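PDB 2B67: COG0778: Nitroreductase from Streptococcus pneumoniae, which binds FMN and, as a nitroreductase-family protein, probably uses it to reduce substrates with electrons from NAD(P)H. Local coordinates for the interface of chains A and B. Coordinates in Å, arbitrary orientation; residue numbers count along the deposited sequence, not the author numbering. Chains: chain A/B, COG0778: Nitroreductase.

The interface of chains A and B. Residues chain A 6, 9, 141, 144-145, 148; chain B 6, 9, 144.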
loop_
_atom_site.group_PDB
_atom_site.type_symbol
_atom_site.label_atom_id
_atom_site.label_comp_id
_atom_site.label_asym_id
_atom_site.label_seq_id
_atom_site.Cartn_x
_atom_site.Cartn_y
_atom_site.Cartn_z
ATOM N N PHE A 6 -15.693 -5.637 7.037
ATOM C CA PHE A 6 -14.394 -5.027 6.741
ATOM C C PHE A 6 -14.315 -3.601 7.307
ATOM O O PHE A 6 -13.277 -3.187 7.792
ATOM C CB PHE A 6 -14.073 -5.092 5.239
ATOM C CG PHE A 6 -12.736 -4.517 4.873
ATOM C CD1 PHE A 6 -11.558 -5.109 5.328
ATOM C CD2 PHE A 6 -12.651 -3.396 4.067
ATOM C CE1 PHE A 6 -10.325 -4.578 4.978
ATOM C CE2 PHE A 6 -11.434 -2.854 3.710
ATOM C CZ PHE A 6 -10.258 -3.429 4.183
ATOM N N LEU A 9 -13.308 -4.034 10.884
ATOM C CA LEU A 9 -11.854 -4.223 10.997
ATOM C C LEU A 9 -11.127 -2.881 10.960
ATOM O O LEU A 9 -10.270 -2.598 11.787
ATOM C CB LEU A 9 -11.336 -5.090 9.843
ATOM C CG LEU A 9 -10.354 -6.238 10.110
ATOM C CD1 LEU A 9 -9.522 -6.588 8.882
ATOM C CD2 LEU A 9 -9.472 -5.994 11.314
ATOM N N ASN A 141 -1.980 -4.616 4.251
ATOM C CA ASN A 141 -2.559 -5.955 4.452
ATOM C C ASN A 141 -2.044 -6.521 5.794
ATOM O O ASN A 141 -2.809 -7.107 6.566
ATOM C CB ASN A 141 -2.213 -6.878 3.264
ATOM C CG ASN A 141 -3.352 -7.853 2.915
ATOM O OD1 ASN A 141 -4.518 -7.607 3.224
ATOM N ND2 ASN A 141 -3.013 -8.948 2.257
ATOM N N LEU A 144 -3.677 -4.804 8.921
ATOM C CA LEU A 144 -5.047 -5.320 9.012
ATOM C C LEU A 144 -5.072 -6.739 9.538
ATOM O O LEU A 144 -5.904 -7.069 10.408
ATOM C CB LEU A 144 -5.783 -5.239 7.661
ATOM C CG LEU A 144 -6.123 -3.811 7.224
ATOM C CD1 LEU A 144 -6.514 -3.834 5.721
ATOM C CD2 LEU A 144 -7.229 -3.255 8.091
ATOM N N ALA A 145 -4.147 -7.566 9.043
ATOM C CA ALA A 145 -4.038 -8.933 9.540
ATOM C C ALA A 145 -3.712 -8.972 11.049
ATOM O O ALA A 145 -4.268 -9.774 11.781
ATOM C CB ALA A 145 -3.031 -9.780 8.694
ATOM N N ASP A 148 -6.864 -7.830 12.884
ATOM C CA ASP A 148 -7.764 -8.988 12.940
ATOM C C ASP A 148 -7.459 -10.005 14.049
ATOM O O ASP A 148 -8.345 -10.714 14.498
ATOM C CB ASP A 148 -7.779 -9.738 11.606
ATOM C CG ASP A 148 -8.976 -10.677 11.488
ATOM O OD1 ASP A 148 -8.764 -11.898 11.321
ATOM O OD2 ASP A 148 -10.120 -10.181 11.593
ATOM N N PHE B 6 -10.623 -12.150 8.091
ATOM C CA PHE B 6 -9.777 -11.397 7.175
ATOM C C PHE B 6 -9.037 -12.318 6.224
ATOM O O PHE B 6 -8.882 -11.992 5.048
ATOM C CB PHE B 6 -8.806 -10.496 7.950
ATOM C CG PHE B 6 -8.037 -9.544 7.083
ATOM C CD1 PHE B 6 -8.696 -8.665 6.238
ATOM C CD2 PHE B 6 -6.653 -9.517 7.122
ATOM C CE1 PHE B 6 -7.957 -7.765 5.431
ATOM C CE2 PHE B 6 -5.914 -8.632 6.337
ATOM C CZ PHE B 6 -6.559 -7.754 5.497
ATOM N N LEU B 9 -11.641 -13.037 3.489
ATOM C CA LEU B 9 -11.727 -11.889 2.589
ATOM C C LEU B 9 -10.543 -11.892 1.593
ATOM O O LEU B 9 -10.718 -11.740 0.391
ATOM C CB LEU B 9 -11.744 -10.575 3.402
ATOM C CG LEU B 9 -12.342 -9.245 2.916
ATOM C CD1 LEU B 9 -11.636 -8.044 3.530
ATOM C CD2 LEU B 9 -12.296 -9.121 1.467
ATOM N N LEU B 144 -9.713 -4.371 -1.037
ATOM C CA LEU B 144 -10.397 -5.185 -0.027
ATOM C C LEU B 144 -11.830 -4.734 0.244
ATOM O O LEU B 144 -12.730 -5.583 0.370
ATOM C CB LEU B 144 -9.623 -5.206 1.286
ATOM C CG LEU B 144 -8.247 -5.907 1.214
ATOM C CD1 LEU B 144 -7.408 -5.605 2.474
ATOM C CD2 LEU B 144 -8.405 -7.416 0.996
#
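B:Phe6 drives its ring against helix 124-148 of chain A, and A:Phe6 does the same to chain B. The patch lies on the two-fold of the deposited dimer, so each contact has a twin. A:Leu144 CB lies over the face of the B:Phe6 ring, toward CZ, 3.4 Å from that atom. A:Leu9 CD1 lies over this same face near B:Phe6 CD1, at 3.5 Å. A:Ala145 borders the CD2/CE2 edge, its CA 3.6 Å from CD2, and CE2 rests on the helix backbone there. The ring thus lies with one face against A:Leu9 of helix 5-12 and A:Leu144 of helix 124-148. The A:Asn141 side chain lies near the end of the ring, its amide turned 72° from the ring plane. Nearer the ring's root, the carboxylate carbon A:Asp148 CG packs against B:Phe6 CB at 3.5 Å.

In the twin half, B:Leu144 CB sits over a face of the A:Phe6 ring, 3.9 Å from its centroid, a CH-pi contact. B:Leu9 CD1 meets A:Phe6 CD1 at 3.4 Å, the leucine crossing the phenylalanine at about a right angle.

Where the halves join, A:Leu144 and B:Leu144 reach toward each other tip to tip, with their CD1 methyls 3.8 Å apart. The two phenylalanine rings also approach there, CE1 to CE1 at 4.0 Å.

B:Phe6 points CG away from its own backbone N (chi1 -172°), and A:Phe6 is similar, which carries the rings off the short N-terminal helices toward the partner. In A:Leu144 the helix backbone presents CB to the ring; chi1 of -70° and the second torsion send CD1 toward its twin.

The patch is a mainly apolar part of what is probably the biological homodimer interface. It pins each N-terminal helix to a long helix of the partner. Nitroreductases of this family are typically dimers with FMN sites at the subunit boundary, so this packing probably helps hold the active dimer together.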